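Local coordinates for putative hydrolase (Burkholderia cenocepacia, PDB 4X00), which probably hydrolyses ester bonds, as a putative aryl esterase of the alpha/beta hydrolase fold, at residues A[171-183]-A[255-267]. Numbering follows the deposited sequence.
Sequences AFLRLCFHRQPDA and ADSGHAPFLEEPE. With EDO (1,2-ethanediol), chain K.
Glu264 reaches from the short helix 261-264 to the loop that follows helix 162-174 and ties its backbone down. Its CB lies 4.1 Å from Arg179 CB, and its CG meets the edge of the Phe177 ring, 4.0 Å from Phe177 CD1. With CG anti to the carbonyl carbon (chi1 -62°), the extended chain brings OE1 of the buried carboxylate to three backbone N-H groups: Arg179 N at 2.8 Å and His178 N at 2.9 Å, both from above one face of the carboxylate, and Gly258 N on the syn side, tilted 30° out of the plane toward the other face. OE2 takes Ala260 N nearly along its C-O bond, so the same carboxylate fastens both loops. Phe177 CE1 packs 3.8 Å from both Ala260 CB and Leu263 CD1, while Pro181 CD covers one ring face. Glu265 CG lies over one face of the Arg179 guanidinium, offset toward its rim, and Arg179 NH1 makes a weak hydrogen bond to Glu264 O. The 255-260 loop carries His259, whose ring meets Cys176 SG at its edge and whose ND1 is hydrogen-bonded to Asp230 OD2, consistent with a Ser112-His259-Asp230 triad. The contact thus joins the loop between helices 162-174 and 183-194 to the histidine loop after edge strand 250-254.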
loop_
_atom_site.group_PDB
_atom_site.type_symbol
_atom_site.label_atom_id
_atom_site.label_comp_id
_atom_site.label_asym_id
_atom_site.label_seq_id
_atom_site.Cartn_x
_atom_site.Cartn_y
_atom_site.Cartn_z
ATOM N N ALA A 171 -18.929 1.678 2.887
ATOM C CA ALA A 171 -18.827 0.546 3.810
ATOM C C ALA A 171 -17.400 -0.034 3.825
ATOM O O ALA A 171 -16.862 -0.397 4.884
ATOM C CB ALA A 171 -19.853 -0.538 3.430
ATOM N N PHE A 172 -16.776 -0.123 2.655
ATOM C CA PHE A 172 -15.398 -0.600 2.591
ATOM C C PHE A 172 -14.478 0.325 3.393
ATOM O O PHE A 172 -13.583 -0.137 4.110
ATOM C CB PHE A 172 -14.952 -0.668 1.130
ATOM C CG PHE A 172 -13.547 -1.136 0.969
ATOM C CD1 PHE A 172 -13.291 -2.489 0.897
ATOM C CD2 PHE A 172 -12.492 -0.237 0.857
ATOM C CE1 PHE A 172 -11.977 -2.957 0.747
ATOM C CE2 PHE A 172 -11.169 -0.706 0.681
ATOM C CZ PHE A 172 -10.930 -2.070 0.635
ATOM N N LEU A 173 -14.638 1.633 3.222
ATOM C CA LEU A 173 -13.760 2.570 3.943
ATOM C C LEU A 173 -13.973 2.415 5.450
ATOM O O LEU A 173 -13.003 2.466 6.226
ATOM C CB LEU A 173 -14.020 4.011 3.509
ATOM C CG LEU A 173 -13.069 5.079 4.090
ATOM C CD1 LEU A 173 -11.621 4.789 3.744
ATOM C CD2 LEU A 173 -13.473 6.445 3.595
ATOM N N ARG A 174 -15.216 2.198 5.910
ATOM C CA ARG A 174 -15.441 1.971 7.343
ATOM C C ARG A 174 -14.712 0.721 7.816
ATOM O O ARG A 174 -14.211 0.687 8.945
ATOM C CB ARG A 174 -16.933 1.850 7.636
ATOM C CG ARG A 174 -17.685 3.159 7.540
ATOM C CD ARG A 174 -17.278 4.099 8.666
ATOM N NE ARG A 174 -18.003 5.369 8.613
ATOM C CZ ARG A 174 -17.659 6.457 9.299
ATOM N NH1 ARG A 174 -16.590 6.438 10.097
ATOM N NH2 ARG A 174 -18.394 7.560 9.187
ATOM N N LEU A 175 -14.638 -0.298 6.958
ATOM C CA LEU A 175 -13.942 -1.538 7.301
ATOM C C LEU A 175 -12.429 -1.343 7.357
ATOM O O LEU A 175 -11.718 -2.244 7.798
ATOM C CB LEU A 175 -14.289 -2.632 6.287
ATOM C CG LEU A 175 -15.723 -3.152 6.481
ATOM C CD1 LEU A 175 -16.080 -4.003 5.246
ATOM C CD2 LEU A 175 -15.891 -3.959 7.774
ATOM N N CYS A 176 -11.921 -0.201 6.909
ATOM C CA CYS A 176 -10.480 0.016 6.930
ATOM C C CYS A 176 -9.973 0.380 8.333
ATOM O O CYS A 176 -8.761 0.507 8.518
ATOM C CB CYS A 176 -10.092 1.120 5.937
ATOM S SG CYS A 176 -10.123 0.610 4.196
ATOM N N PHE A 177 -10.881 0.573 9.298
ATOM C CA PHE A 177 -10.474 1.058 10.620
ATOM C C PHE A 177 -11.106 0.258 11.724
ATOM O O PHE A 177 -12.269 -0.160 11.602
ATOM C CB PHE A 177 -10.885 2.516 10.833
ATOM C CG PHE A 177 -10.351 3.445 9.780
ATOM C CD1 PHE A 177 -9.079 3.985 9.895
ATOM C CD2 PHE A 177 -11.109 3.771 8.649
ATOM C CE1 PHE A 177 -8.575 4.815 8.920
ATOM C CE2 PHE A 177 -10.605 4.608 7.691
ATOM C CZ PHE A 177 -9.351 5.132 7.809
ATOM N N HIS A 178 -10.368 0.066 12.816
ATOM C CA HIS A 178 -11.004 -0.269 14.096
ATOM C C HIS A 178 -11.267 1.014 14.871
ATOM O O HIS A 178 -12.397 1.248 15.296
ATOM C CB HIS A 178 -10.132 -1.222 14.913
ATOM C CG HIS A 178 -10.745 -1.604 16.217
ATOM N ND1 HIS A 178 -11.917 -2.320 16.304
ATOM C CD2 HIS A 178 -10.343 -1.373 17.488
ATOM C CE1 HIS A 178 -12.213 -2.517 17.578
ATOM N NE2 HIS A 178 -11.275 -1.952 18.316
ATOM N N ARG A 179 -10.218 1.820 15.072
ATOM C CA ARG A 179 -10.328 3.160 15.664
ATOM C C ARG A 179 -10.796 4.087 14.528
ATOM O O ARG A 179 -9.996 4.452 13.681
ATOM C CB ARG A 179 -8.975 3.642 16.245
ATOM C CG ARG A 179 -8.311 2.800 17.355
ATOM C CD ARG A 179 -7.052 3.531 17.880
ATOM N NE ARG A 179 -6.438 2.901 19.042
ATOM C CZ ARG A 179 -5.392 3.410 19.703
ATOM N NH1 ARG A 179 -4.827 4.551 19.308
ATOM N NH2 ARG A 179 -4.912 2.774 20.752
ATOM N N GLN A 180 -12.086 4.413 14.455
ATOM C CA GLN A 180 -12.545 5.254 13.349
ATOM C C GLN A 180 -11.921 6.633 13.411
ATOM O O GLN A 180 -11.741 7.187 14.494
ATOM C CB GLN A 180 -14.069 5.395 13.346
ATOM C CG GLN A 180 -14.805 4.087 13.041
ATOM C CD GLN A 180 -14.502 3.515 11.642
ATOM O OE1 GLN A 180 -14.382 4.247 10.660
ATOM N NE2 GLN A 180 -14.458 2.199 11.549
ATOM N N PRO A 181 -11.594 7.190 12.240
ATOM C CA PRO A 181 -11.048 8.553 12.192
ATOM C C PRO A 181 -12.110 9.583 12.543
ATOM O O PRO A 181 -13.300 9.261 12.593
ATOM C CB PRO A 181 -10.585 8.711 10.743
ATOM C CG PRO A 181 -11.389 7.741 9.985
ATOM C CD PRO A 181 -11.756 6.602 10.895
ATOM N N ASP A 182 -11.706 10.815 12.795
ATOM C CA ASP A 182 -12.727 11.831 13.031
ATOM C C ASP A 182 -13.546 12.013 11.743
ATOM O O ASP A 182 -13.127 11.598 10.644
ATOM C CB ASP A 182 -12.113 13.153 13.462
ATOM C CG ASP A 182 -11.164 13.702 12.429
ATOM O OD1 ASP A 182 -11.625 14.353 11.481
ATOM O OD2 ASP A 182 -9.946 13.469 12.535
ATOM N N ALA A 183 -14.709 12.629 11.883
ATOM C CA ALA A 183 -15.665 12.712 10.790
ATOM C C ALA A 183 -15.093 13.455 9.601
ATOM O O ALA A 183 -15.377 13.114 8.464
ATOM C CB ALA A 183 -16.965 13.388 11.245
ATOM N N ALA A 255 -2.567 -4.578 18.756
ATOM C CA ALA A 255 -3.757 -5.202 19.318
ATOM C C ALA A 255 -5.063 -4.441 19.081
ATOM O O ALA A 255 -6.109 -5.061 18.837
ATOM C CB ALA A 255 -3.560 -5.396 20.830
ATOM N N ASP A 256 -4.999 -3.114 19.147
ATOM C CA ASP A 256 -6.227 -2.327 19.113
ATOM C C ASP A 256 -6.349 -1.499 17.842
ATOM O O ASP A 256 -7.113 -0.553 17.771
ATOM C CB ASP A 256 -6.297 -1.442 20.354
ATOM C CG ASP A 256 -6.305 -2.257 21.647
ATOM O OD1 ASP A 256 -6.934 -3.337 21.670
ATOM O OD2 ASP A 256 -5.671 -1.829 22.639
ATOM N N SER A 257 -5.620 -1.902 16.806
ATOM C CA SER A 257 -5.811 -1.306 15.476
ATOM C C SER A 257 -6.473 -2.279 14.546
ATOM O O SER A 257 -6.380 -3.513 14.699
ATOM C CB SER A 257 -4.494 -0.885 14.827
ATOM O OG SER A 257 -3.954 0.274 15.422
ATOM N N GLY A 258 -7.138 -1.711 13.549
ATOM C CA GLY A 258 -7.636 -2.469 12.408
ATOM C C GLY A 258 -6.707 -2.345 11.212
ATOM O O GLY A 258 -5.478 -2.400 11.364
ATOM N N HIS A 259 -7.300 -2.207 10.023
ATOM C CA HIS A 259 -6.583 -2.314 8.767
ATOM C C HIS A 259 -5.622 -1.154 8.477
ATOM O O HIS A 259 -4.775 -1.273 7.600
ATOM C CB HIS A 259 -7.659 -2.423 7.676
ATOM C CG HIS A 259 -7.160 -2.673 6.282
ATOM N ND1 HIS A 259 -6.446 -3.806 5.927
ATOM C CD2 HIS A 259 -7.379 -1.982 5.131
ATOM C CE1 HIS A 259 -6.205 -3.770 4.624
ATOM N NE2 HIS A 259 -6.763 -2.677 4.122
ATOM N N ALA A 260 -5.732 -0.043 9.211
ATOM C CA ALA A 260 -4.956 1.150 8.915
ATOM C C ALA A 260 -4.183 1.676 10.150
ATOM O O ALA A 260 -4.385 2.805 10.595
ATOM C CB ALA A 260 -5.878 2.248 8.365
ATOM N N PRO A 261 -3.234 0.880 10.679
ATOM C CA PRO A 261 -2.513 1.280 11.899
ATOM C C PRO A 261 -1.701 2.568 11.747
ATOM O O PRO A 261 -1.424 3.211 12.759
ATOM C CB PRO A 261 -1.588 0.069 12.182
ATOM C CG PRO A 261 -1.474 -0.648 10.872
ATOM C CD PRO A 261 -2.846 -0.459 10.226
ATOM N N PHE A 262 -1.264 2.910 10.543
ATOM C CA PHE A 262 -0.509 4.143 10.315
ATOM C C PHE A 262 -1.383 5.385 10.570
ATOM O O PHE A 262 -0.845 6.480 10.837
ATOM C CB PHE A 262 0.061 4.167 8.883
ATOM C CG PHE A 262 -1.003 3.953 7.826
ATOM C CD1 PHE A 262 -1.403 2.666 7.458
ATOM C CD2 PHE A 262 -1.649 5.063 7.269
ATOM C CE1 PHE A 262 -2.421 2.482 6.517
ATOM C CE2 PHE A 262 -2.668 4.894 6.343
ATOM C CZ PHE A 262 -3.056 3.594 5.969
ATOM N N LEU A 263 -2.712 5.218 10.495
ATOM C CA LEU A 263 -3.642 6.293 10.853
ATOM C C LEU A 263 -4.154 6.099 12.266
ATOM O O LEU A 263 -4.355 7.074 12.995
ATOM C CB LEU A 263 -4.831 6.328 9.868
ATOM C CG LEU A 263 -4.506 7.054 8.550
ATOM C CD1 LEU A 263 -5.564 6.696 7.477
ATOM C CD2 LEU A 263 -4.410 8.567 8.734
ATOM N N GLU A 264 -4.374 4.841 12.657
ATOM C CA GLU A 264 -4.991 4.560 13.970
ATOM C C GLU A 264 -4.046 4.719 15.162
ATOM O O GLU A 264 -4.485 5.140 16.253
ATOM C CB GLU A 264 -5.579 3.150 13.989
ATOM C CG GLU A 264 -6.702 2.972 12.937
ATOM C CD GLU A 264 -7.217 1.556 12.855
ATOM O OE1 GLU A 264 -7.811 1.081 13.833
ATOM O OE2 GLU A 264 -7.044 0.904 11.801
ATOM N N GLU A 265 -2.785 4.357 14.971
ATOM C CA GLU A 265 -1.748 4.464 15.996
ATOM C C GLU A 265 -0.516 5.111 15.364
ATOM O O GLU A 265 0.524 4.461 15.192
ATOM C CB GLU A 265 -1.416 3.078 16.572
ATOM C CG GLU A 265 -2.554 2.494 17.397
ATOM C CD GLU A 265 -2.179 1.190 18.080
ATOM O OE1 GLU A 265 -1.191 1.156 18.839
ATOM O OE2 GLU A 265 -2.886 0.182 17.883
ATOM N N PRO A 266 -0.629 6.386 14.983
ATOM C CA PRO A 266 0.411 6.982 14.130
ATOM C C PRO A 266 1.725 7.201 14.868
ATOM O O PRO A 266 2.775 7.076 14.231
ATOM C CB PRO A 266 -0.230 8.324 13.705
ATOM C CG PRO A 266 -1.190 8.650 14.811
ATOM C CD PRO A 266 -1.758 7.308 15.232
ATOM N N GLU A 267 1.689 7.518 16.158
ATOM C CA GLU A 267 2.944 7.721 16.876
ATOM C C GLU A 267 3.734 6.414 16.971
ATOM O O GLU A 267 4.942 6.359 16.714
ATOM C CB GLU A 267 2.659 8.254 18.274
ATOM C CG GLU A 267 1.937 9.591 18.289
ATOM C CD GLU A 267 0.396 9.482 18.186
ATOM O OE1 GLU A 267 -0.155 8.369 18.217
ATOM O OE2 GLU A 267 -0.276 10.532 18.180
HETATM C C1 EDO K . -7.050 8.037 12.190
HETATM O O1 EDO K . -7.490 9.084 11.352
HETATM C C2 EDO K . -7.988 6.855 12.367
HETATM O O2 EDO K . -8.132 6.571 13.762
HETATM O O HOH W 1 -10.148 -2.880 9.979
HETATM O O HOH W 2 -5.801 1.143 22.818
#